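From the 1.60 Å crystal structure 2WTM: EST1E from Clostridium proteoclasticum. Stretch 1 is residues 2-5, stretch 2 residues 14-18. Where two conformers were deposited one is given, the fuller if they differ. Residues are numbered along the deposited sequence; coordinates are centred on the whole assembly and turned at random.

Stretch 1 2-5: GAMY
Stretch 2 14-18: NAYLD

Water 2 bridges the two antiparallel strands over the face that carries Ala3, Tyr5, Asn14 and Tyr16, donating to Asn14 OD1 at 2.8 Å and, weakly, to Met4 O at 3.3 Å, so a side-chain amide is tied to the backbone of the opposing strand while the same Asn14 OD1 lies over one face of the Tyr5 ring. The strand segments 3-5 and 14-18 run at 140° between their N-to-C directions and approach to 4.7 Å between axes. All residues with defined torsions are extended, from Asn14 (phi/psi -66/136) to Met4 (-156/165). CA atoms pair Ala3 with Tyr16 at 4.4 Å, Met4 with Ala15 at 5.4 Å and Tyr5 with Asn14 at 4.7 Å; the wider Met4-Ala15 pair is the hydrogen-bonded one, its neighbours non-hydrogen-bonded. Reciprocal bonds close its ring, Met4 N to Ala15 O and Ala15 N to Met4 O, both 2.9 Å. At the start of the stretch, Gly2 N to Leu17 O and Leu17 N to Gly2 O, each 2.8 Å, extend the ladder. Between these rungs, CA-H...O contacts join Ala3 CA to Ala15 O (3.2 Å) and Tyr16 CA to Gly2 O (3.4 Å). Met4 and Ala15 share one sheet face. Met4, chi1 p, chi2 t, chi3 p, passes its CG 4.1 Å from Ala15 CB and curls its CE to 3.7 Å from Leu17 CB, thus reaching beyond its register partner; Leu17 is t, p. The other face carries Ala3, Tyr5, Asn14 and Tyr16. Ala3 CB meets the Tyr16 ring obliquely, 3.9 Å from Tyr16 CD1. Tyr5 (chi1 m, chi2 -73°) brings CE1 to 3.7 Å from Asn14 CB. Asn14 (chi1 t, chi2 55°) also donates a weak bond from ND2 to Tyr16 OH at 3.2 Å, linking alternate residues of one strand; Tyr16 is m, chi2 -84°.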

ATOM      1  N   GLY A   2      -9.616 -20.618 -19.500  1.00 27.49           N
ATOM      2  CA  GLY A   2     -10.050 -21.269 -18.245  1.00 26.49           C
ATOM      3  C   GLY A   2     -10.196 -20.276 -17.094  1.00 26.62           C
ATOM      4  O   GLY A   2      -9.748 -19.147 -17.197  1.00 27.88           O
ATOM      5  N   ALA A   3     -10.843 -20.709 -16.014  1.00 25.41           N
ATOM      6  CA  ALA A   3     -10.820 -20.001 -14.731  1.00 23.82           C
ATOM      7  C   ALA A   3      -9.805 -20.654 -13.829  1.00 23.30           C
ATOM      8  O   ALA A   3      -9.560 -21.841 -13.915  1.00 24.29           O
ATOM      9  CB  ALA A   3     -12.177 -20.012 -14.086  1.00 24.72           C
ATOM     10  N   MET A   4      -9.190 -19.892 -12.933  1.00 20.79           N
ATOM     11  CA  MET A   4      -8.153 -20.408 -12.090  1.00 20.16           C
ATOM     12  C   MET A   4      -8.110 -19.510 -10.848  1.00 17.62           C
ATOM     13  O   MET A   4      -8.785 -18.487 -10.885  1.00 16.92           O
ATOM     14  CB  MET A   4      -6.812 -20.277 -12.785  1.00 21.77           C
ATOM     15  CG  MET A   4      -6.320 -18.804 -12.798  1.00 24.05           C
ATOM     16  SD  MET A   4      -4.861 -18.419 -13.746  1.00 29.62           S
ATOM     17  CE  MET A   4      -5.528 -18.918 -15.316  1.00 31.51           C
ATOM     18  N   TYR A   5      -7.444 -19.970  -9.796  1.00 15.70           N
ATOM     19  CA  TYR A   5      -7.128 -19.135  -8.641  0.50 15.08           C
ATOM     20  C   TYR A   5      -5.630 -18.825  -8.625  1.00 16.53           C
ATOM     21  O   TYR A   5      -4.785 -19.752  -8.738  1.00 17.83           O
ATOM     22  CB  TYR A   5      -7.588 -19.806  -7.334  0.50 13.33           C
ATOM     23  CG  TYR A   5      -9.060 -19.595  -7.068  0.50 10.01           C
ATOM     24  CD1 TYR A   5      -9.532 -18.343  -6.667  0.50  9.81           C
ATOM     25  CD2 TYR A   5     -10.013 -20.623  -7.243  0.50 10.72           C
ATOM     26  CE1 TYR A   5     -10.861 -18.102  -6.433  0.50 11.11           C
ATOM     27  CE2 TYR A   5     -11.352 -20.388  -7.030  0.50 10.76           C
ATOM     28  CZ  TYR A   5     -11.796 -19.118  -6.604  0.50  9.96           C
ATOM     29  OH  TYR A   5     -13.119 -18.847  -6.379  0.50  9.80           O
ATOM     30  N   ASN A  14      -9.598 -15.086  -7.896  1.00 12.07           N
ATOM     31  CA  ASN A  14     -10.255 -15.692  -9.061  1.00 11.70           C
ATOM     32  C   ASN A  14      -9.774 -14.990 -10.346  1.00 12.84           C
ATOM     33  O   ASN A  14      -9.829 -13.778 -10.431  1.00 11.85           O
ATOM     34  CB  ASN A  14     -11.720 -15.519  -8.968  1.00 11.19           C
ATOM     35  CG  ASN A  14     -12.469 -16.211 -10.130  1.00 15.61           C
ATOM     36  OD1 ASN A  14     -12.309 -17.434 -10.370  1.00 17.75           O
ATOM     37  ND2 ASN A  14     -13.287 -15.425 -10.847  1.00 17.91           N
ATOM     38  N   ALA A  15      -9.478 -15.729 -11.367  1.00 13.74           N
ATOM     39  CA  ALA A  15      -9.069 -15.107 -12.637  1.00 13.05           C
ATOM     40  C   ALA A  15      -9.480 -15.933 -13.837  1.00 16.01           C
ATOM     41  O   ALA A  15      -9.596 -17.165 -13.724  1.00 17.47           O
ATOM     42  CB  ALA A  15      -7.622 -14.927 -12.626  1.00 14.29           C
ATOM     43  N   TYR A  16      -9.625 -15.264 -14.973  1.00 15.85           N
ATOM     44  CA  TYR A  16     -10.059 -15.927 -16.214  1.00 15.24           C
ATOM     45  C   TYR A  16      -8.968 -15.673 -17.226  1.00 16.16           C
ATOM     46  O   TYR A  16      -8.673 -14.500 -17.517  1.00 14.79           O
ATOM     47  CB  TYR A  16     -11.390 -15.333 -16.755  1.00 16.05           C
ATOM     48  CG  TYR A  16     -12.522 -15.407 -15.735  1.00 15.93           C
ATOM     49  CD1 TYR A  16     -13.292 -16.566 -15.600  1.00 19.01           C
ATOM     50  CD2 TYR A  16     -12.825 -14.343 -14.933  1.00 19.23           C
ATOM     51  CE1 TYR A  16     -14.321 -16.630 -14.684  1.00 18.64           C
ATOM     52  CE2 TYR A  16     -13.837 -14.394 -14.005  1.00 19.45           C
ATOM     53  CZ  TYR A  16     -14.580 -15.550 -13.875  1.00 17.81           C
ATOM     54  OH  TYR A  16     -15.624 -15.609 -12.990  1.00 20.44           O
ATOM     55  N   LEU A  17      -8.395 -16.731 -17.800  1.00 15.26           N
ATOM     56  CA  LEU A  17      -7.457 -16.601 -18.884  1.00 17.77           C
ATOM     57  C   LEU A  17      -8.193 -16.950 -20.174  1.00 17.49           C
ATOM     58  O   LEU A  17      -8.759 -18.065 -20.287  1.00 18.47           O
ATOM     59  CB  LEU A  17      -6.286 -17.566 -18.668  1.00 18.05           C
ATOM     60  CG  LEU A  17      -5.234 -17.615 -19.773  1.00 18.70           C
ATOM     61  CD1 LEU A  17      -4.561 -16.279 -20.077  1.00 19.39           C
ATOM     62  CD2 LEU A  17      -4.181 -18.690 -19.366  1.00 22.70           C
ATOM     63  N   ASP A  18      -8.204 -16.016 -21.118  1.00 16.79           N
ATOM     64  CA  ASP A  18      -8.815 -16.256 -22.435  1.00 16.91           C
ATOM     65  C   ASP A  18      -7.802 -16.041 -23.490  1.00 17.86           C
ATOM     66  O   ASP A  18      -7.094 -15.029 -23.530  1.00 14.88           O
ATOM     67  CB  ASP A  18      -9.985 -15.347 -22.682  1.00 17.82           C
ATOM     68  CG  ASP A  18     -11.176 -15.697 -21.840  1.00 21.25           C
ATOM     69  OD1 ASP A  18     -12.012 -16.574 -22.242  1.00 21.41           O
ATOM     70  OD2 ASP A  18     -11.278 -15.117 -20.742  1.00 19.37           O
TER
HETATM   71  O   HOH W   1     -11.964 -17.919 -19.127  1.00 32.18           O
HETATM   72  O   HOH W   2     -11.559 -20.085 -10.225  1.00 36.49           O